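Local coordinates for DotU family type IV/VI secretion system protein (Acinetobacter baumannii, PDB 6Y4R), which probably serves in the inner-membrane complex of the type VI secretion system, the part described here being its all-helical cytoplasmic domain, at residues R29-I34 and L86-Q91; A58-C63 and Q98-Q103. All coordinates share one frame; numbering follows the deposited sequence.

Contact 1 (R29-I34 and L86-Q91); sequences RFREKI and LISPLQ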
ATOM      1  N   ARG A  29      13.465 -13.435   5.403  1.00 34.57           N
ATOM      2  CA  ARG A  29      13.501 -12.627   6.612  1.00 34.64           C
ATOM      3  C   ARG A  29      12.823 -11.285   6.364  1.00 36.74           C
ATOM      4  O   ARG A  29      12.134 -10.748   7.243  1.00 43.76           O
ATOM      5  CB  ARG A  29      14.951 -12.430   7.066  1.00 36.20           C
ATOM      6  CG  ARG A  29      15.067 -11.629   8.348  1.00 37.75           C
ATOM      7  CD  ARG A  29      16.456 -11.276   8.766  1.00 41.87           C
ATOM      8  NE  ARG A  29      17.298 -10.745   7.691  1.00 42.68           N
ATOM      9  CZ  ARG A  29      18.629 -10.732   7.701  1.00 36.66           C
ATOM     10  NH1 ARG A  29      19.273 -11.217   8.737  1.00 32.65           N
ATOM     11  NH2 ARG A  29      19.283 -10.225   6.669  1.00 31.95           N
ATOM     12  N   PHE A  30      13.026 -10.728   5.169  1.00 29.16           N
ATOM     13  CA  PHE A  30      12.348  -9.508   4.759  1.00 28.17           C
ATOM     14  C   PHE A  30      10.830  -9.667   4.802  1.00 25.11           C
ATOM     15  O   PHE A  30      10.109  -8.743   5.194  1.00 30.84           O
ATOM     16  CB  PHE A  30      12.837  -9.118   3.357  1.00 32.03           C
ATOM     17  CG  PHE A  30      12.224  -7.855   2.819  1.00 32.39           C
ATOM     18  CD1 PHE A  30      12.637  -6.614   3.274  1.00 29.21           C
ATOM     19  CD2 PHE A  30      11.211  -7.917   1.870  1.00 22.34           C
ATOM     20  CE1 PHE A  30      12.058  -5.443   2.766  1.00 28.69           C
ATOM     21  CE2 PHE A  30      10.638  -6.767   1.366  1.00 32.53           C
ATOM     22  CZ  PHE A  30      11.061  -5.517   1.816  1.00 25.12           C
ATOM     23  N   ARG A  31      10.318 -10.838   4.422  1.00 28.46           N
ATOM     24  CA  ARG A  31       8.864 -11.004   4.349  1.00 31.13           C
ATOM     25  C   ARG A  31       8.248 -11.090   5.741  1.00 31.70           C
ATOM     26  O   ARG A  31       7.147 -10.563   5.974  1.00 28.34           O
ATOM     27  CB  ARG A  31       8.507 -12.270   3.565  1.00 31.32           C
ATOM     28  CG  ARG A  31       7.000 -12.463   3.282  1.00 26.00           C
ATOM     29  CD  ARG A  31       6.801 -13.849   2.752  1.00 23.60           C
ATOM     30  NE  ARG A  31       5.463 -14.061   2.204  1.00 23.54           N
ATOM     31  CZ  ARG A  31       4.554 -14.890   2.720  1.00 27.86           C
ATOM     32  NH1 ARG A  31       4.838 -15.586   3.799  1.00 25.43           N
ATOM     33  NH2 ARG A  31       3.388 -15.024   2.126  1.00 29.16           N
ATOM     34  N   GLU A  32       8.909 -11.811   6.658  1.00 31.89           N
ATOM     35  CA  GLU A  32       8.439 -11.887   8.038  1.00 39.46           C
ATOM     36  C   GLU A  32       8.583 -10.550   8.755  1.00 34.89           C
ATOM     37  O   GLU A  32       7.844 -10.282   9.707  1.00 27.76           O
ATOM     38  CB  GLU A  32       9.184 -13.017   8.772  1.00 53.21           C
ATOM     39  CG  GLU A  32       9.240 -12.978  10.327  1.00 69.18           C
ATOM     40  CD  GLU A  32       7.889 -12.743  11.031  1.00 83.38           C
ATOM     41  OE1 GLU A  32       7.818 -11.814  11.870  1.00 88.95           O
ATOM     42  OE2 GLU A  32       6.901 -13.466  10.750  1.00 86.62           O
ATOM     43  N   LYS A  33       9.486  -9.683   8.296  1.00 33.14           N
ATOM     44  CA  LYS A  33       9.566  -8.354   8.890  1.00 32.19           C
ATOM     45  C   LYS A  33       8.355  -7.512   8.504  1.00 32.64           C
ATOM     46  O   LYS A  33       7.817  -6.776   9.342  1.00 33.91           O
ATOM     47  CB  LYS A  33      10.879  -7.681   8.480  1.00 26.68           C
ATOM     48  CG  LYS A  33      11.209  -6.440   9.260  1.00 32.69           C
ATOM     49  CD  LYS A  33      12.221  -5.581   8.512  1.00 44.66           C
ATOM     50  CE  LYS A  33      13.564  -6.333   8.364  1.00 49.38           C
ATOM     51  NZ  LYS A  33      14.683  -5.482   7.821  1.00 46.73           N
ATOM     52  N   ILE A  34       7.879  -7.660   7.258  1.00 33.11           N
ATOM     53  CA  ILE A  34       6.648  -7.000   6.800  1.00 33.17           C
ATOM     54  C   ILE A  34       5.433  -7.516   7.570  1.00 37.29           C
ATOM     55  O   ILE A  34       4.571  -6.736   8.003  1.00 36.66           O
ATOM     56  CB  ILE A  34       6.458  -7.220   5.283  1.00 31.21           C
ATOM     57  CG1 ILE A  34       7.653  -6.677   4.471  1.00 27.50           C
ATOM     58  CG2 ILE A  34       5.105  -6.648   4.806  1.00 22.70           C
ATOM     59  CD1 ILE A  34       7.817  -5.182   4.514  1.00 35.74           C
ATOM     60  N   LEU A  86       6.948 -14.546  -5.156  1.00 26.07           N
ATOM     61  CA  LEU A  86       5.852 -15.006  -6.014  1.00 23.79           C
ATOM     62  C   LEU A  86       5.238 -16.316  -5.523  1.00 24.41           C
ATOM     63  O   LEU A  86       4.124 -16.667  -5.937  1.00 29.71           O
ATOM     64  CB  LEU A  86       6.349 -15.119  -7.459  1.00 24.40           C
ATOM     65  CG  LEU A  86       7.391 -16.184  -7.805  1.00 30.32           C
ATOM     66  CD1 LEU A  86       6.802 -17.593  -8.045  1.00 25.98           C
ATOM     67  CD2 LEU A  86       8.273 -15.722  -8.962  1.00 25.38           C
ATOM     68  N   ILE A  87       5.943 -17.045  -4.656  1.00 24.49           N
ATOM     69  CA  ILE A  87       5.383 -18.233  -4.015  1.00 36.30           C
ATOM     70  C   ILE A  87       4.048 -17.911  -3.356  1.00 33.28           C
ATOM     71  O   ILE A  87       3.079 -18.678  -3.437  1.00 26.69           O
ATOM     72  CB  ILE A  87       6.381 -18.807  -2.996  1.00 31.67           C
ATOM     73  CG1 ILE A  87       7.651 -19.288  -3.702  1.00 31.29           C
ATOM     74  CG2 ILE A  87       5.724 -19.924  -2.198  1.00 34.49           C
ATOM     75  CD1 ILE A  87       7.353 -20.205  -4.883  1.00 36.79           C
ATOM     76  N   SER A  88       4.002 -16.788  -2.621  1.00 29.58           N
ATOM     77  CA  SER A  88       2.775 -16.306  -1.995  1.00 26.50           C
ATOM     78  C   SER A  88       2.859 -14.800  -1.854  1.00 28.96           C
ATOM     79  O   SER A  88       3.418 -14.302  -0.871  1.00 39.48           O
ATOM     80  CB  SER A  88       2.543 -16.941  -0.627  1.00 29.31           C
ATOM     81  OG  SER A  88       1.211 -16.667  -0.214  1.00 38.08           O
ATOM     82  N   PRO A  89       2.311 -14.040  -2.780  1.00 23.28           N
ATOM     83  CA  PRO A  89       2.233 -12.594  -2.560  1.00 31.46           C
ATOM     84  C   PRO A  89       1.267 -12.291  -1.433  1.00 34.96           C
ATOM     85  O   PRO A  89       0.337 -13.054  -1.160  1.00 42.34           O
ATOM     86  CB  PRO A  89       1.761 -12.035  -3.906  1.00 22.63           C
ATOM     87  CG  PRO A  89       1.836 -13.189  -4.878  1.00 23.35           C
ATOM     88  CD  PRO A  89       1.879 -14.463  -4.112  1.00 23.80           C
ATOM     89  N   LEU A  90       1.520 -11.175  -0.744  1.00 30.75           N
ATOM     90  CA  LEU A  90       0.776 -10.879   0.487  1.00 27.69           C
ATOM     91  C   LEU A  90      -0.693 -10.566   0.212  1.00 34.04           C
ATOM     92  O   LEU A  90      -1.549 -10.741   1.093  1.00 28.74           O
ATOM     93  CB  LEU A  90       1.412  -9.713   1.228  1.00 27.47           C
ATOM     94  CG  LEU A  90       2.807  -9.996   1.761  1.00 26.64           C
ATOM     95  CD1 LEU A  90       3.375  -8.802   2.564  1.00 26.30           C
ATOM     96  CD2 LEU A  90       2.788 -11.271   2.581  1.00 22.84           C
ATOM     97  N   GLN A  91      -1.005 -10.095  -0.997  1.00 38.28           N
ATOM     98  CA  GLN A  91      -2.402  -9.934  -1.367  1.00 32.51           C
ATOM     99  C   GLN A  91      -3.113 -11.266  -1.359  1.00 41.32           C
ATOM    100  O   GLN A  91      -4.252 -11.368  -0.890  1.00 46.75           O
ATOM    101  CB  GLN A  91      -2.526  -9.290  -2.744  1.00 28.91           C
ATOM    102  CG  GLN A  91      -2.592  -7.771  -2.742  1.00 29.44           C
ATOM    103  CD  GLN A  91      -3.962  -7.263  -2.256  1.00 37.61           C
ATOM    104  OE1 GLN A  91      -5.016  -7.749  -2.682  1.00 42.37           O
ATOM    105  NE2 GLN A  91      -3.941  -6.278  -1.369  1.00 39.68           N
TER

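Contact 2 (A58-C63 and Q98-Q103); sequences AKYAFC and QLAGYQ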
ATOM      1  N   ALA A  58      -6.113   0.109   5.287  1.00 36.83           N
ATOM      2  CA  ALA A  58      -4.734   0.586   5.251  1.00 24.00           C
ATOM      3  C   ALA A  58      -3.766  -0.572   5.032  1.00 23.55           C
ATOM      4  O   ALA A  58      -2.877  -0.509   4.175  1.00 29.81           O
ATOM      5  CB  ALA A  58      -4.403   1.331   6.542  1.00 24.83           C
ATOM      6  N   LYS A  59      -3.948  -1.660   5.769  1.00 24.05           N
ATOM      7  CA  LYS A  59      -3.123  -2.834   5.529  1.00 31.43           C
ATOM      8  C   LYS A  59      -3.327  -3.402   4.122  1.00 34.04           C
ATOM      9  O   LYS A  59      -2.370  -3.879   3.500  1.00 30.50           O
ATOM     10  CB  LYS A  59      -3.407  -3.887   6.600  1.00 24.64           C
ATOM     11  CG  LYS A  59      -2.981  -5.275   6.209  1.00 30.36           C
ATOM     12  CD  LYS A  59      -2.555  -6.082   7.411  1.00 32.94           C
ATOM     13  CE  LYS A  59      -3.712  -6.792   8.066  1.00 36.42           C
ATOM     14  NZ  LYS A  59      -3.315  -7.151   9.458  1.00 42.79           N
ATOM     15  N   TYR A  60      -4.562  -3.364   3.600  1.00 34.12           N
ATOM     16  CA  TYR A  60      -4.816  -3.889   2.256  1.00 26.41           C
ATOM     17  C   TYR A  60      -4.049  -3.091   1.203  1.00 30.18           C
ATOM     18  O   TYR A  60      -3.441  -3.665   0.290  1.00 21.83           O
ATOM     19  CB  TYR A  60      -6.324  -3.870   1.960  1.00 23.31           C
ATOM     20  CG  TYR A  60      -6.683  -4.358   0.564  1.00 23.24           C
ATOM     21  CD1 TYR A  60      -6.614  -3.503  -0.540  1.00 22.94           C
ATOM     22  CD2 TYR A  60      -7.070  -5.673   0.350  1.00 23.71           C
ATOM     23  CE1 TYR A  60      -6.910  -3.952  -1.815  1.00 23.15           C
ATOM     24  CE2 TYR A  60      -7.380  -6.134  -0.918  1.00 28.63           C
ATOM     25  CZ  TYR A  60      -7.302  -5.276  -1.999  1.00 33.31           C
ATOM     26  OH  TYR A  60      -7.614  -5.749  -3.260  1.00 33.02           O
ATOM     27  N   ALA A  61      -4.089  -1.760   1.313  1.00 30.70           N
ATOM     28  CA  ALA A  61      -3.394  -0.886   0.379  1.00 23.74           C
ATOM     29  C   ALA A  61      -1.894  -1.092   0.458  1.00 25.66           C
ATOM     30  O   ALA A  61      -1.204  -1.076  -0.570  1.00 31.49           O
ATOM     31  CB  ALA A  61      -3.741   0.579   0.670  1.00 29.90           C
ATOM     32  N   PHE A  62      -1.359  -1.249   1.669  1.00 22.67           N
ATOM     33  CA  PHE A  62       0.083  -1.435   1.803  1.00 21.41           C
ATOM     34  C   PHE A  62       0.520  -2.763   1.193  1.00 30.03           C
ATOM     35  O   PHE A  62       1.603  -2.856   0.612  1.00 35.83           O
ATOM     36  CB  PHE A  62       0.493  -1.357   3.271  1.00 21.92           C
ATOM     37  CG  PHE A  62       1.940  -1.678   3.521  1.00 26.33           C
ATOM     38  CD1 PHE A  62       2.859  -0.656   3.677  1.00 28.63           C
ATOM     39  CD2 PHE A  62       2.385  -2.997   3.621  1.00 26.73           C
ATOM     40  CE1 PHE A  62       4.205  -0.940   3.915  1.00 32.73           C
ATOM     41  CE2 PHE A  62       3.735  -3.288   3.852  1.00 23.83           C
ATOM     42  CZ  PHE A  62       4.637  -2.261   4.003  1.00 27.49           C
ATOM     43  N   CYS A  63      -0.293  -3.809   1.347  1.00 31.93           N
ATOM     44  CA  CYS A  63       0.044  -5.102   0.761  1.00 27.01           C
ATOM     45  C   CYS A  63      -0.073  -5.074  -0.761  1.00 28.72           C
ATOM     46  O   CYS A  63       0.779  -5.628  -1.467  1.00 25.39           O
ATOM     47  CB  CYS A  63      -0.835  -6.191   1.369  1.00 32.25           C
ATOM     48  SG  CYS A  63      -0.449  -6.511   3.128  1.00 34.53           S
ATOM     49  N   GLN A  98      -6.315 -11.606  -5.841  1.00 34.33           N
ATOM     50  CA  GLN A  98      -5.439 -11.195  -6.925  1.00 30.18           C
ATOM     51  C   GLN A  98      -6.040 -10.045  -7.718  1.00 29.87           C
ATOM     52  O   GLN A  98      -5.617  -9.792  -8.852  1.00 36.71           O
ATOM     53  CB  GLN A  98      -5.144 -12.363  -7.869  1.00 32.39           C
ATOM     54  CG  GLN A  98      -4.873 -13.700  -7.240  1.00 36.59           C
ATOM     55  CD  GLN A  98      -4.511 -14.736  -8.295  1.00 51.23           C
ATOM     56  OE1 GLN A  98      -3.647 -14.487  -9.143  1.00 57.39           O
ATOM     57  NE2 GLN A  98      -5.215 -15.868  -8.283  1.00 59.91           N
ATOM     58  N   LEU A  99      -7.030  -9.349  -7.151  1.00 29.71           N
ATOM     59  CA  LEU A  99      -7.779  -8.317  -7.856  1.00 31.35           C
ATOM     60  C   LEU A  99      -7.413  -6.924  -7.370  1.00 31.17           C
ATOM     61  O   LEU A  99      -8.162  -5.971  -7.604  1.00 33.88           O
ATOM     62  CB  LEU A  99      -9.285  -8.545  -7.702  1.00 30.91           C
ATOM     63  CG  LEU A  99      -9.925  -9.851  -8.180  1.00 29.24           C
ATOM     64  CD1 LEU A  99     -11.390  -9.841  -7.811  1.00 30.15           C
ATOM     65  CD2 LEU A  99      -9.735 -10.091  -9.667  1.00 30.27           C
ATOM     66  N   ALA A 100      -6.284  -6.802  -6.668  1.00 35.80           N
ATOM     67  CA  ALA A 100      -5.892  -5.535  -6.064  1.00 34.27           C
ATOM     68  C   ALA A 100      -5.722  -4.420  -7.095  1.00 35.57           C
ATOM     69  O   ALA A 100      -6.002  -3.253  -6.794  1.00 39.87           O
ATOM     70  CB  ALA A 100      -4.598  -5.740  -5.278  1.00 34.45           C
ATOM     71  N   GLY A 101      -5.248  -4.748  -8.302  1.00 31.42           N
ATOM     72  CA  GLY A 101      -5.120  -3.739  -9.342  1.00 28.13           C
ATOM     73  C   GLY A 101      -6.415  -2.993  -9.619  1.00 34.42           C
ATOM     74  O   GLY A 101      -6.397  -1.803  -9.931  1.00 43.91           O
ATOM     75  N   TYR A 102      -7.550  -3.674  -9.499  1.00 31.41           N
ATOM     76  CA  TYR A 102      -8.863  -3.069  -9.668  1.00 34.61           C
ATOM     77  C   TYR A 102      -9.509  -2.672  -8.353  1.00 37.34           C
ATOM     78  O   TYR A 102     -10.087  -1.590  -8.251  1.00 45.26           O
ATOM     79  CB  TYR A 102      -9.810  -4.041 -10.395  1.00 38.57           C
ATOM     80  CG  TYR A 102      -9.441  -4.317 -11.834  1.00 49.67           C
ATOM     81  CD1 TYR A 102      -8.400  -5.180 -12.158  1.00 55.99           C
ATOM     82  CD2 TYR A 102     -10.139  -3.715 -12.872  1.00 57.14           C
ATOM     83  CE1 TYR A 102      -8.058  -5.423 -13.476  1.00 62.03           C
ATOM     84  CE2 TYR A 102      -9.810  -3.953 -14.188  1.00 62.98           C
ATOM     85  CZ  TYR A 102      -8.769  -4.805 -14.484  1.00 65.52           C
ATOM     86  OH  TYR A 102      -8.449  -5.033 -15.801  1.00 71.09           O
ATOM     87  N   GLN A 103      -9.393  -3.504  -7.329  1.00 35.67           N
ATOM     88  CA  GLN A 103     -10.170  -3.298  -6.119  1.00 31.18           C
ATOM     89  C   GLN A 103      -9.572  -2.225  -5.213  1.00 26.32           C
ATOM     90  O   GLN A 103     -10.301  -1.620  -4.420  1.00 27.94           O
ATOM     91  CB  GLN A 103     -10.325  -4.636  -5.403  1.00 30.43           C
ATOM     92  CG  GLN A 103     -11.122  -4.571  -4.145  1.00 36.97           C
ATOM     93  CD  GLN A 103     -11.599  -5.921  -3.748  1.00 50.18           C
ATOM     94  OE1 GLN A 103     -11.784  -6.207  -2.567  1.00 58.09           O
ATOM     95  NE2 GLN A 103     -11.818  -6.774  -4.739  1.00 55.09           N
TER

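Contact 1 (R29-I34 and L86-Q91)
Arg31 and Ile34, on one side of helix 27-47, meet Ser88 and Leu90 in a small, mixed contact: one hydrogen bond toward the surface and a patch of aliphatic packing beneath it. The contact lies well away from the centre of the chain, where the loop after helix 79-85 leads into helix 90-95. Arg31 spans the gap because its CG is anti to the backbone N (chi1 -173°) and the chain then runs extended as far as NE. Its NH2 donates to the carbonyl O of Ser88 at 3.1 Å, with an N-H...O angle of 148°. The acceptor sits at the edge of the guanidinium, somewhat out of its plane, and NH2 also lies 3.5 Å from Ser88 CB. That acceptor belongs to the backbone, and serine's short side chain, lying alongside the guanidinium end, probably suits the spot.

In this all-helical fold the junction is a helix start. Pro89 holds the N-cap position but has no polar side chain to offer the new helix, and Asp67 of helix 52-71 accepts hydrogen bonds from the amides of Leu90 and Gln91 instead.

Leu90 divides its two branches between the partners. CD2 lies obliquely to the guanidinium, 3.8 Å from Arg31 NH2, while CD1 meets Ile34 CG2 at 3.6 Å. The branched, buried isoleucine offers CG2 here, while its CG1 branch leads away from the 86-91 segment. Trp85 touches both Arg31 and Leu90, so the aromatic at the end of helix 79-85 covers the same patch, and Ile34 also packs on Leu14 of helix 9-19.

Contact 2 (A58-C63 and Q98-Q103)
Tyr60 alone carries the side of helix 52-71 in this contact, meeting Ala100 and Gln103 at the start of helix 100-114. The interaction between the segments is van der Waals packing around the phenol end. Tyr60 OH approaches the backbone of Ala100 at CA (3.3 Å) and also lies 3.6 Å from Ala100 CB. It reaches Gln103 at CB, likewise 3.6 Å away, with CG a little farther off. Ala100 and Gln103 are three residues apart, so the hydroxyl rests beside two neighbouring positions on one turn; alanine leaves room for it, and glutamine supplies methylenes at its more open border.

The aromatic part of the packing follows from the torsions. With CG anti to the backbone N (chi1 178°), the ring of Tyr60 extends from its helix toward the other segment, and both Ala100 CB and Gln103 CG meet it obliquely. Phe95 of helix 90-95 makes an edge-to-face contact with the same ring, which should restrict its rotation.

Backbone bonds shape the receiving surface. Leu99 is the N-cap residue, and its carbonyl O accepts from both Tyr102 N (3.0 Å) and Gln103 N (2.8 Å), closing the first turn on which Ala100 and Gln103 sit. Ser97 OG in turn accepts from Leu99 N.

Tyrosine thus combines a long, flat apolar reach with a hydroxyl whose nearest neighbours in 98-103 are carbon atoms; between these segments, cohesion rests on fit rather than on a directional bond.

How the contacts relate
The centres of the two contacts lie about 14 Å apart, with contact 2 nearer the middle of the chain and contact 1 toward its edge. Their segments alternate along the sequence, 29-34, 58-63, 86-91 and 98-103, so the two connections cross along the chain and tie helices 27-47, 52-71, 90-95 and 100-114 together. Helices 27-47 and 52-71 follow each other, as do 90-95 and 100-114. Gln91 bridges the contacts: its NE2 packs 3.1 Å from Tyr60 O, and its OE1 lies beside Ala100 CB. Ile34 of contact 1 also packs on Phe62. The short helix 90-95 is thereby wedged among three longer ones within the DotU-family cytoplasmic domain.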